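PDB 4QGS: NADPH-dependent aldehyde reductase YqhD from Escherichia coli, which reduces a broad range of short-chain aldehydes to primary alcohols with NADPH, using one catalytic zinc ion per subunit. Local coordinates for residues Gln198-Thr210 against Ala340-Thr352. Residues are numbered along the deposited sequence; the frame is centred on the assembly and turned at random.
With ZN (zinc ion), chain B.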
loop_
_atom_site.group_PDB
_atom_site.type_symbol
_atom_site.label_atom_id
_atom_site.label_comp_id
_atom_site.label_asym_id
_atom_site.label_seq_id
_atom_site.Cartn_x
_atom_site.Cartn_y
_atom_site.Cartn_z
ATOM N N GLN A 198 6.407 -2.743 -12.180
ATOM C CA GLN A 198 5.640 -1.963 -11.220
ATOM C C GLN A 198 4.139 -2.204 -11.368
ATOM O O GLN A 198 3.415 -2.194 -10.376
ATOM C CB GLN A 198 5.944 -0.472 -11.365
ATOM C CG GLN A 198 7.372 -0.071 -10.986
ATOM C CD GLN A 198 7.610 1.420 -11.150
ATOM O OE1 GLN A 198 6.762 2.136 -11.674
ATOM N NE2 GLN A 198 8.772 1.890 -10.715
ATOM N N VAL A 199 3.680 -2.419 -12.600
ATOM C CA VAL A 199 2.248 -2.677 -12.824
ATOM C C VAL A 199 1.873 -4.017 -12.199
ATOM O O VAL A 199 0.879 -4.128 -11.459
ATOM C CB VAL A 199 1.888 -2.676 -14.326
ATOM C CG1 VAL A 199 0.443 -3.136 -14.533
ATOM C CG2 VAL A 199 2.073 -1.286 -14.902
ATOM N N ALA A 200 2.681 -5.036 -12.478
ATOM C CA ALA A 200 2.422 -6.356 -11.893
ATOM C C ALA A 200 2.508 -6.326 -10.372
ATOM O O ALA A 200 1.637 -6.885 -9.678
ATOM C CB ALA A 200 3.391 -7.395 -12.458
ATOM N N ASN A 201 3.549 -5.685 -9.836
ATOM C CA ASN A 201 3.674 -5.592 -8.378
ATOM C C ASN A 201 2.460 -4.916 -7.740
ATOM O O ASN A 201 2.007 -5.320 -6.660
ATOM C CB ASN A 201 4.921 -4.822 -7.963
ATOM C CG ASN A 201 6.201 -5.606 -8.192
ATOM O OD1 ASN A 201 6.175 -6.817 -8.433
ATOM N ND2 ASN A 201 7.335 -4.912 -8.107
ATOM N N GLY A 202 1.965 -3.865 -8.383
ATOM C CA GLY A 202 0.800 -3.152 -7.867
ATOM C C GLY A 202 -0.423 -4.039 -7.819
ATOM O O GLY A 202 -1.207 -3.990 -6.853
ATOM N N VAL A 203 -0.610 -4.840 -8.862
ATOM C CA VAL A 203 -1.741 -5.757 -8.908
ATOM C C VAL A 203 -1.630 -6.801 -7.791
ATOM O O VAL A 203 -2.594 -7.065 -7.074
ATOM C CB VAL A 203 -1.852 -6.440 -10.283
ATOM C CG1 VAL A 203 -2.844 -7.601 -10.227
ATOM C CG2 VAL A 203 -2.281 -5.414 -11.319
ATOM N N VAL A 204 -0.448 -7.383 -7.626
ATOM C CA VAL A 204 -0.252 -8.374 -6.573
ATOM C C VAL A 204 -0.454 -7.770 -5.183
ATOM O O VAL A 204 -1.130 -8.357 -4.329
ATOM C CB VAL A 204 1.150 -9.001 -6.665
ATOM C CG1 VAL A 204 1.418 -9.870 -5.430
ATOM C CG2 VAL A 204 1.253 -9.843 -7.923
ATOM N N ASP A 205 0.095 -6.582 -4.958
ATOM C CA ASP A 205 0.006 -5.956 -3.640
ATOM C C ASP A 205 -1.455 -5.633 -3.310
ATOM O O ASP A 205 -1.930 -5.922 -2.197
ATOM C CB ASP A 205 0.866 -4.699 -3.590
ATOM C CG ASP A 205 0.946 -4.083 -2.187
ATOM O OD1 ASP A 205 1.057 -4.810 -1.159
ATOM O OD2 ASP A 205 0.901 -2.836 -2.124
ATOM N N ALA A 206 -2.181 -5.080 -4.280
ATOM C CA ALA A 206 -3.621 -4.835 -4.065
ATOM C C ALA A 206 -4.383 -6.133 -3.752
ATOM O O ALA A 206 -5.237 -6.174 -2.854
ATOM C CB ALA A 206 -4.230 -4.141 -5.282
ATOM N N PHE A 207 -4.065 -7.192 -4.486
ATOM C CA PHE A 207 -4.720 -8.483 -4.323
ATOM C C PHE A 207 -4.481 -8.992 -2.907
ATOM O O PHE A 207 -5.409 -9.429 -2.209
ATOM C CB PHE A 207 -4.185 -9.474 -5.371
ATOM C CG PHE A 207 -4.961 -10.773 -5.463
ATOM C CD1 PHE A 207 -5.890 -10.971 -6.476
ATOM C CD2 PHE A 207 -4.740 -11.802 -4.551
ATOM C CE1 PHE A 207 -6.583 -12.172 -6.590
ATOM C CE2 PHE A 207 -5.443 -13.008 -4.655
ATOM C CZ PHE A 207 -6.361 -13.191 -5.670
ATOM N N VAL A 208 -3.230 -8.901 -2.466
ATOM C CA VAL A 208 -2.876 -9.424 -1.154
ATOM C C VAL A 208 -3.429 -8.546 -0.039
ATOM O O VAL A 208 -3.928 -9.079 0.951
ATOM C CB VAL A 208 -1.350 -9.583 -1.020
ATOM C CG1 VAL A 208 -0.995 -10.019 0.404
ATOM C CG2 VAL A 208 -0.866 -10.608 -2.037
ATOM N N HIS A 209 -3.396 -7.217 -0.192
ATOM C CA HIS A 209 -4.030 -6.364 0.825
ATOM C C HIS A 209 -5.493 -6.760 1.015
ATOM O O HIS A 209 -5.996 -6.756 2.144
ATOM C CB HIS A 209 -3.924 -4.877 0.470
ATOM C CG HIS A 209 -2.615 -4.262 0.859
ATOM N ND1 HIS A 209 -2.503 -3.293 1.833
ATOM C CD2 HIS A 209 -1.353 -4.502 0.420
ATOM C CE1 HIS A 209 -1.233 -2.948 1.965
ATOM N NE2 HIS A 209 -0.515 -3.667 1.121
ATOM N N THR A 210 -6.156 -7.121 -0.080
ATOM C CA THR A 210 -7.555 -7.536 -0.013
ATOM C C THR A 210 -7.693 -8.855 0.752
ATOM O O THR A 210 -8.501 -8.949 1.677
ATOM C CB THR A 210 -8.164 -7.674 -1.403
ATOM O OG1 THR A 210 -8.011 -6.428 -2.099
ATOM C CG2 THR A 210 -9.683 -8.031 -1.301
ATOM N N ALA A 340 -4.584 -21.773 -8.166
ATOM C CA ALA A 340 -5.048 -20.724 -9.074
ATOM C C ALA A 340 -4.441 -19.373 -8.696
ATOM O O ALA A 340 -4.125 -18.562 -9.571
ATOM C CB ALA A 340 -6.590 -20.629 -9.083
ATOM N N THR A 341 -4.295 -19.137 -7.394
ATOM C CA THR A 341 -3.721 -17.886 -6.898
ATOM C C THR A 341 -2.233 -17.815 -7.250
ATOM O O THR A 341 -1.746 -16.797 -7.749
ATOM C CB THR A 341 -3.923 -17.749 -5.374
ATOM O OG1 THR A 341 -5.316 -17.902 -5.070
ATOM C CG2 THR A 341 -3.447 -16.389 -4.872
ATOM N N ARG A 342 -1.523 -18.906 -6.994
ATOM C CA ARG A 342 -0.127 -19.000 -7.362
ATOM C C ARG A 342 0.038 -18.755 -8.857
ATOM O O ARG A 342 0.862 -17.945 -9.276
ATOM C CB ARG A 342 0.432 -20.368 -6.980
ATOM C CG ARG A 342 1.938 -20.444 -7.040
ATOM C CD ARG A 342 2.434 -21.854 -6.692
ATOM N NE ARG A 342 2.293 -22.241 -5.286
ATOM C CZ ARG A 342 3.105 -21.829 -4.311
ATOM N NH1 ARG A 342 2.936 -22.257 -3.071
ATOM N NH2 ARG A 342 4.076 -20.968 -4.570
ATOM N N ASN A 343 -0.766 -19.436 -9.660
ATOM C CA ASN A 343 -0.684 -19.279 -11.103
ATOM C C ASN A 343 -0.966 -17.849 -11.557
ATOM O O ASN A 343 -0.305 -17.336 -12.460
ATOM C CB ASN A 343 -1.641 -20.243 -11.803
ATOM C CG ASN A 343 -1.589 -20.104 -13.312
ATOM O OD1 ASN A 343 -0.600 -20.507 -13.945
ATOM N ND2 ASN A 343 -2.626 -19.524 -13.894
ATOM N N PHE A 344 -1.944 -17.202 -10.921
ATOM C CA PHE A 344 -2.275 -15.815 -11.241
ATOM C C PHE A 344 -1.038 -14.920 -11.045
ATOM O O PHE A 344 -0.684 -14.135 -11.925
ATOM C CB PHE A 344 -3.460 -15.342 -10.379
ATOM C CG PHE A 344 -3.807 -13.885 -10.550
ATOM C CD1 PHE A 344 -4.258 -13.401 -11.771
ATOM C CD2 PHE A 344 -3.704 -13.005 -9.478
ATOM C CE1 PHE A 344 -4.583 -12.059 -11.929
ATOM C CE2 PHE A 344 -4.022 -11.661 -9.635
ATOM C CZ PHE A 344 -4.456 -11.192 -10.861
ATOM N N PHE A 345 -0.375 -15.056 -9.901
ATOM C CA PHE A 345 0.839 -14.279 -9.618
ATOM C C PHE A 345 1.934 -14.575 -10.650
ATOM O O PHE A 345 2.555 -13.656 -11.214
ATOM C CB PHE A 345 1.362 -14.577 -8.216
ATOM C CG PHE A 345 0.443 -14.125 -7.096
ATOM C CD1 PHE A 345 -0.590 -13.238 -7.333
ATOM C CD2 PHE A 345 0.660 -14.576 -5.805
ATOM C CE1 PHE A 345 -1.429 -12.819 -6.286
ATOM C CE2 PHE A 345 -0.158 -14.179 -4.756
ATOM C CZ PHE A 345 -1.215 -13.295 -5.001
ATOM N N GLU A 346 2.156 -15.857 -10.923
ATOM C CA GLU A 346 3.208 -16.223 -11.876
ATOM C C GLU A 346 2.947 -15.687 -13.279
ATOM O O GLU A 346 3.885 -15.228 -13.945
ATOM C CB GLU A 346 3.388 -17.735 -11.897
ATOM C CG GLU A 346 3.639 -18.233 -10.486
ATOM C CD GLU A 346 4.414 -19.500 -10.376
ATOM O OE1 GLU A 346 5.561 -19.432 -9.863
ATOM O OE2 GLU A 346 3.862 -20.554 -10.760
ATOM N N GLN A 347 1.690 -15.713 -13.719
ATOM C CA GLN A 347 1.350 -15.211 -15.056
ATOM C C GLN A 347 1.454 -13.693 -15.153
ATOM O O GLN A 347 1.600 -13.148 -16.249
ATOM C CB GLN A 347 -0.051 -15.667 -15.464
ATOM C CG GLN A 347 -0.197 -17.178 -15.648
ATOM C CD GLN A 347 0.833 -17.779 -16.588
ATOM O OE1 GLN A 347 1.261 -17.151 -17.560
ATOM N NE2 GLN A 347 1.244 -19.010 -16.294
ATOM N N LEU A 348 1.389 -13.006 -14.011
ATOM C CA LEU A 348 1.689 -11.578 -13.967
ATOM C C LEU A 348 3.190 -11.303 -14.039
ATOM O O LEU A 348 3.608 -10.151 -14.132
ATOM C CB LEU A 348 1.129 -10.943 -12.688
ATOM C CG LEU A 348 -0.391 -10.840 -12.575
ATOM C CD1 LEU A 348 -0.746 -10.374 -11.160
ATOM C CD2 LEU A 348 -0.979 -9.895 -13.631
ATOM N N GLY A 349 3.995 -12.361 -13.982
ATOM C CA GLY A 349 5.443 -12.209 -14.008
ATOM C C GLY A 349 6.063 -12.093 -12.628
ATOM O O GLY A 349 7.195 -11.630 -12.490
ATOM N N VAL A 350 5.330 -12.526 -11.600
ATOM C CA VAL A 350 5.806 -12.462 -10.218
ATOM C C VAL A 350 5.936 -13.866 -9.619
ATOM O O VAL A 350 4.962 -14.425 -9.121
ATOM C CB VAL A 350 4.864 -11.630 -9.303
ATOM C CG1 VAL A 350 5.539 -11.371 -7.957
ATOM C CG2 VAL A 350 4.474 -10.308 -9.979
ATOM N N PRO A 351 7.142 -14.444 -9.681
ATOM C CA PRO A 351 7.400 -15.814 -9.215
ATOM C C PRO A 351 7.094 -16.032 -7.740
ATOM O O PRO A 351 7.215 -15.108 -6.931
ATOM C CB PRO A 351 8.906 -15.996 -9.481
ATOM C CG PRO A 351 9.205 -15.056 -10.575
ATOM C CD PRO A 351 8.321 -13.857 -10.341
ATOM N N THR A 352 6.739 -17.259 -7.380
ATOM C CA THR A 352 6.230 -17.514 -6.034
ATOM C C THR A 352 7.056 -18.463 -5.161
ATOM O O THR A 352 6.589 -18.887 -4.123
ATOM C CB THR A 352 4.796 -18.072 -6.109
ATOM O OG1 THR A 352 4.813 -19.326 -6.799
ATOM C CG2 THR A 352 3.869 -17.093 -6.847
HETATM ZN ZN ZN B . 1.475 -4.155 0.827
HETATM O O HOH W 1 2.012 -2.899 2.417
HETATM O O HOH W 2 1.673 -2.187 -0.021
#
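Ala200 meets Leu348 where two near-antiparallel helices (157°) of the all-helical C-terminal part of this member of the iron-containing alcohol dehydrogenase family pack together, the first of them carrying zinc ligands on another side. Ala200 CB lies 3.2 Å from Leu348 O, close to the Schellman motif at Gly349 that follows the last turn of the second helix, and it also touches Val350 CG2. Val203 CG1 then packs across Leu348 CD1 at 3.6 Å and reaches Phe344 CZ. Val204 divides its branches: CG2 rests among Leu348 CD1, Val350 CG2 and Phe345 CD1, while CG1, anti to the backbone N (chi1 171°), sits over one Phe345 face, a CH-pi contact 4.3 Å from the ring centroid. Asp205, turned away from this interface, gives OD1 to zinc at 2.1 Å. Phe207 is central to an aromatic cluster, receiving the edge of Phe345 on its face in an offset edge-to-face pair (planes at 87°) and lying oblique to Phe344. Replacing this ring with an alanine is likely to open a gap between Thr341, Phe344 and Phe345 and to leave the Phe345 edge without its aromatic partner. Val208, whose side chain also lies near that of His278, closes the row with CG2 4.0 Å from Phe345 CZ. One turn on from Asp205, His209 joins it at the metal, where His278 and His292 complete the protein ligands, and His209 NE2 binds zinc at 2.1 Å.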